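Local coordinates for nucleotidyltransferase (Thermus thermophilus HB8, PDB 1WWP), which is of unknown function but probably serves as the all-helical substrate-binding partner of a nucleotidyltransferase, at residues Y32-E35 and A36-A40; E16-P20 and V21-A25. All coordinates share one frame; numbering follows the deposited sequence.

Contact 1 of 2, residues Y32-E35 and A36-A40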
loop_
_atom_site.group_PDB
_atom_site.type_symbol
_atom_site.label_atom_id
_atom_site.label_comp_id
_atom_site.label_asym_id
_atom_site.label_seq_id
_atom_site.Cartn_x
_atom_site.Cartn_y
_atom_site.Cartn_z
ATOM N N TYR A 32 -2.184 2.676 -5.907
ATOM C CA TYR A 32 -3.331 2.342 -6.730
ATOM C C TYR A 32 -3.205 2.742 -8.188
ATOM O O TYR A 32 -3.886 2.182 -9.042
ATOM C CB TYR A 32 -4.643 2.854 -6.105
ATOM C CG TYR A 32 -4.863 4.345 -5.982
ATOM C CD1 TYR A 32 -5.044 5.141 -7.109
ATOM C CD2 TYR A 32 -5.024 4.935 -4.718
ATOM C CE1 TYR A 32 -5.400 6.501 -6.983
ATOM C CE2 TYR A 32 -5.377 6.280 -4.580
ATOM C CZ TYR A 32 -5.570 7.057 -5.712
ATOM O OH TYR A 32 -5.964 8.371 -5.562
ATOM N N THR A 33 -2.321 3.688 -8.487
ATOM C CA THR A 33 -2.116 4.077 -9.869
ATOM C C THR A 33 -1.294 2.992 -10.560
ATOM O O THR A 33 -1.513 2.655 -11.726
ATOM C CB THR A 33 -1.339 5.411 -9.976
ATOM O OG1 THR A 33 -2.138 6.473 -9.437
ATOM C CG2 THR A 33 -0.979 5.698 -11.439
ATOM N N PHE A 34 -0.324 2.463 -9.828
ATOM C CA PHE A 34 0.529 1.397 -10.337
ATOM C C PHE A 34 -0.306 0.163 -10.672
ATOM O O PHE A 34 -0.183 -0.411 -11.754
ATOM C CB PHE A 34 1.552 1.017 -9.274
ATOM C CG PHE A 34 2.350 -0.200 -9.612
ATOM C CD1 PHE A 34 1.968 -1.455 -9.136
ATOM C CD2 PHE A 34 3.506 -0.093 -10.383
ATOM C CE1 PHE A 34 2.728 -2.585 -9.419
ATOM C CE2 PHE A 34 4.276 -1.221 -10.675
ATOM C CZ PHE A 34 3.882 -2.470 -10.190
ATOM N N GLU A 35 -1.135 -0.250 -9.719
ATOM C CA GLU A 35 -1.972 -1.425 -9.910
ATOM C C GLU A 35 -2.862 -1.259 -11.131
ATOM O O GLU A 35 -3.007 -2.185 -11.929
ATOM C CB GLU A 35 -2.823 -1.679 -8.670
ATOM C CG GLU A 35 -2.011 -1.824 -7.365
ATOM C CD GLU A 35 -0.973 -2.961 -7.387
ATOM O OE1 GLU A 35 -1.244 -4.026 -7.990
ATOM O OE2 GLU A 35 0.107 -2.790 -6.779
ATOM N N ALA A 36 -3.457 -0.080 -11.282
ATOM C CA ALA A 36 -4.319 0.179 -12.430
ATOM C C ALA A 36 -3.475 0.234 -13.690
ATOM O O ALA A 36 -3.913 -0.150 -14.768
ATOM C CB ALA A 36 -5.072 1.503 -12.256
ATOM N N PHE A 37 -2.248 0.712 -13.556
ATOM C CA PHE A 37 -1.384 0.812 -14.716
ATOM C C PHE A 37 -0.957 -0.555 -15.285
ATOM O O PHE A 37 -1.117 -0.802 -16.471
ATOM C CB PHE A 37 -0.146 1.636 -14.378
ATOM C CG PHE A 37 0.828 1.731 -15.502
ATOM C CD1 PHE A 37 0.539 2.500 -16.623
ATOM C CD2 PHE A 37 2.024 1.012 -15.466
ATOM C CE1 PHE A 37 1.429 2.558 -17.702
ATOM C CE2 PHE A 37 2.918 1.058 -16.534
ATOM C CZ PHE A 37 2.619 1.838 -17.661
ATOM N N TRP A 38 -0.430 -1.455 -14.461
ATOM C CA TRP A 38 0.016 -2.732 -15.032
ATOM C C TRP A 38 -1.149 -3.579 -15.510
ATOM O O TRP A 38 -1.018 -4.344 -16.458
ATOM C CB TRP A 38 0.918 -3.497 -14.054
ATOM C CG TRP A 38 0.255 -4.254 -12.975
ATOM C CD1 TRP A 38 -0.058 -3.813 -11.727
ATOM C CD2 TRP A 38 -0.092 -5.639 -13.011
ATOM N NE1 TRP A 38 -0.570 -4.843 -10.971
ATOM C CE2 TRP A 38 -0.601 -5.976 -11.736
ATOM C CE3 TRP A 38 -0.009 -6.633 -13.996
ATOM C CZ2 TRP A 38 -1.032 -7.263 -11.419
ATOM C CZ3 TRP A 38 -0.438 -7.917 -13.684
ATOM C CH2 TRP A 38 -0.942 -8.220 -12.403
ATOM N N LYS A 39 -2.305 -3.390 -14.887
ATOM C CA LYS A 39 -3.507 -4.106 -15.293
ATOM C C LYS A 39 -3.952 -3.657 -16.678
ATOM O O LYS A 39 -4.395 -4.469 -17.492
ATOM C CB LYS A 39 -4.631 -3.884 -14.276
ATOM C CG LYS A 39 -4.428 -4.665 -12.985
ATOM C CD LYS A 39 -4.313 -6.127 -13.319
ATOM C CE LYS A 39 -4.218 -6.980 -12.084
ATOM N NZ LYS A 39 -4.060 -8.399 -12.517
ATOM N N ALA A 40 -3.827 -2.368 -16.965
ATOM C CA ALA A 40 -4.230 -1.871 -18.283
ATOM C C ALA A 40 -3.266 -2.414 -19.343
ATOM O O ALA A 40 -3.665 -2.758 -20.460
ATOM C CB ALA A 40 -4.238 -0.315 -18.298
#
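E35 and W38 meet along one side of helix 20-49, in an i to i+3 side-chain pair. The indole W38 NE1 donates to E35 OE1 at 3.2 Å, and the bond is fairly straight at 163°. The acceptor lies almost in the indole plane, at the ring edge. The two flat groups stand nearly perpendicular, and the N-H meets E35 OE1 from above the carboxylate plane. Chi1 of W38 (80°) puts CG between the backbone N and the carbonyl carbon, which carries the indole back toward E35. A bend at chi2 of E35 folds its carboxylate beside the helix. The other oxygen, E35 OE2, forms a salt bridge with R84 of helix 71-86. The carboxylate is therefore held through both oxygens and ties two helices together.

F34 packs against the same indole. F34 CE1 lies 3.8 Å from W38 CD1, with the ring planes inclined at 44°. Both rings also touch P56 at the start of helix 56-66. F34 faces helix 71-86, while F37 packs mainly on M110, V113 and L114 of helix 93-116. Y32 and E35 border the second subunit, where both pack on its V88.

Below the side chains runs the usual i to i+4 bonding of an alpha-helix. W38 N donates to F34 O at 2.9 Å, and F37 N to T33 O at 2.8 Å. K39 N reaches E35 O at 3.3 Å. K39 brings CE over one face of the indole, 3.2 Å above the ring plane and offset toward the rim.

Contact 2 of 2, residues E16-P20 and V21-A25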
loop_
_atom_site.group_PDB
_atom_site.type_symbol
_atom_site.label_atom_id
_atom_site.label_comp_id
_atom_site.label_asym_id
_atom_site.label_seq_id
_atom_site.Cartn_x
_atom_site.Cartn_y
_atom_site.Cartn_z
ATOM N N GLU A 16 7.386 20.148 -4.719
ATOM C CA GLU A 16 8.787 20.379 -4.402
ATOM C C GLU A 16 9.159 19.997 -2.965
ATOM O O GLU A 16 10.124 19.271 -2.748
ATOM C CB GLU A 16 9.130 21.847 -4.665
ATOM C CG GLU A 16 10.605 22.189 -4.523
ATOM C CD GLU A 16 10.905 23.627 -4.912
ATOM O OE1 GLU A 16 10.355 24.549 -4.270
ATOM O OE2 GLU A 16 11.688 23.836 -5.864
ATOM N N ASP A 17 8.402 20.485 -1.987
ATOM C CA ASP A 17 8.681 20.174 -0.580
ATOM C C ASP A 17 7.391 19.748 0.127
ATOM O O ASP A 17 6.759 20.541 0.822
ATOM C CB ASP A 17 9.277 21.396 0.122
ATOM C CG ASP A 17 9.581 21.140 1.589
ATOM O OD1 ASP A 17 10.033 22.085 2.272
ATOM O OD2 ASP A 17 9.372 19.999 2.056
ATOM N N PRO A 18 7.000 18.472 -0.026
ATOM C CA PRO A 18 5.775 17.979 0.603
ATOM C C PRO A 18 5.893 17.800 2.100
ATOM O O PRO A 18 6.976 17.574 2.640
ATOM C CB PRO A 18 5.552 16.648 -0.097
ATOM C CG PRO A 18 6.958 16.132 -0.189
ATOM C CD PRO A 18 7.738 17.364 -0.660
ATOM N N SER A 19 4.760 17.910 2.773
ATOM C CA SER A 19 4.694 17.692 4.211
ATOM C C SER A 19 4.649 16.165 4.356
ATOM O O SER A 19 4.497 15.453 3.365
ATOM C CB SER A 19 3.389 18.277 4.745
ATOM O OG SER A 19 2.300 17.750 4.003
ATOM N N PRO A 20 4.799 15.646 5.581
ATOM C CA PRO A 20 4.746 14.188 5.737
ATOM C C PRO A 20 3.378 13.631 5.300
ATOM O O PRO A 20 3.289 12.511 4.798
ATOM C CB PRO A 20 5.014 13.993 7.226
ATOM C CG PRO A 20 5.949 15.145 7.525
ATOM C CD PRO A 20 5.287 16.290 6.813
ATOM N N VAL A 21 2.319 14.415 5.488
ATOM C CA VAL A 21 0.981 13.974 5.085
ATOM C C VAL A 21 0.882 13.858 3.566
ATOM O O VAL A 21 0.472 12.827 3.037
ATOM C CB VAL A 21 -0.109 14.938 5.594
ATOM C CG1 VAL A 21 -1.474 14.504 5.087
ATOM C CG2 VAL A 21 -0.104 14.964 7.119
ATOM N N GLU A 22 1.287 14.909 2.858
ATOM C CA GLU A 22 1.227 14.899 1.407
ATOM C C GLU A 22 2.051 13.765 0.815
ATOM O O GLU A 22 1.631 13.115 -0.138
ATOM C CB GLU A 22 1.726 16.241 0.861
ATOM C CG GLU A 22 0.990 17.408 1.467
ATOM C CD GLU A 22 1.637 18.727 1.130
ATOM O OE1 GLU A 22 2.845 18.877 1.413
ATOM O OE2 GLU A 22 0.939 19.609 0.586
ATOM N N ARG A 23 3.238 13.559 1.382
ATOM C CA ARG A 23 4.141 12.513 0.941
ATOM C C ARG A 23 3.508 11.103 1.107
ATOM O O ARG A 23 3.527 10.295 0.195
ATOM C CB ARG A 23 5.425 12.616 1.752
ATOM C CG ARG A 23 6.541 11.698 1.309
ATOM C CD ARG A 23 7.685 11.818 2.292
ATOM N NE ARG A 23 7.958 13.223 2.586
ATOM C CZ ARG A 23 8.460 13.666 3.732
ATOM N NH1 ARG A 23 8.747 12.811 4.701
ATOM N NH2 ARG A 23 8.660 14.966 3.912
ATOM N N ASP A 24 2.960 10.819 2.281
ATOM C CA ASP A 24 2.324 9.523 2.517
ATOM C C ASP A 24 1.168 9.336 1.534
ATOM O O ASP A 24 0.969 8.250 0.988
ATOM C CB ASP A 24 1.856 9.440 3.978
ATOM C CG ASP A 24 3.026 9.310 4.944
ATOM O OD1 ASP A 24 2.808 9.360 6.176
ATOM O OD2 ASP A 24 4.175 9.151 4.453
ATOM N N ALA A 25 0.423 10.413 1.298
ATOM C CA ALA A 25 -0.693 10.401 0.362
ATOM C C ALA A 25 -0.213 10.131 -1.066
ATOM O O ALA A 25 -0.873 9.440 -1.834
ATOM C CB ALA A 25 -1.432 11.748 0.413
#
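Chi1 of S19 (53°) sets OG between the backbone N and the carbonyl carbon, on the side facing E22. In E22, CG lies beside its own backbone N (chi1 -54°) and the chain then extends, bringing the carboxylate back to S19. The two residues form a capping box at the start of helix 20-49. S19 is the N-cap, and E22 N donates to S19 OG at 3.2 Å. In return S19 N donates to E22 OE1 at 2.5 Å, using the anti lone pair. That bond is straight (164°) but shorter than expected, so its exact length is doubtful. The place of S19 OG is less sure, since it sits too close to E22 CG in the model.

The first turn continues with R23 N to S19 O at 3.0 Å and D24 N to P20 O at 3.1 Å. R23 bends at chi3 and runs back past P18, crossing that ring at about a right angle. R23 NH2 makes a weak bond to P18 O at 3.4 Å. P18 O sits at the edge of the guanidinium, near its plane. P20 CA lies over one face of the same group. P18 and R23 both pack on F100 of helix 93-116, while D24 OD1 forms a salt bridge with R29 of the second subunit.

The box gives E22 N an acceptor at the helix start, where no preceding turn supplies the usual carbonyls, and bonds S19 N to E22 OE1. Negative charge on E22 at this N-terminus would probably suit the helix dipole.

Contacts 1 and 2 both lie on helix 20-49 and follow each other along the chain. Contact 2 caps its N-terminal end, and its centre lies about 18 Å from the centre of the chain. Contact 1 occupies a later, more buried part of the helix, and its centre lies about 7 Å from the centre of the chain. Their own centres are about 22 Å apart. The nearest atoms come within about 6 Å, so the two do not touch. Both pack on helix 93-116, and both reach the second subunit, so this one helix serves bundle and dimer alike. No ligand or active site is identified here, and neither contact can be tied to one.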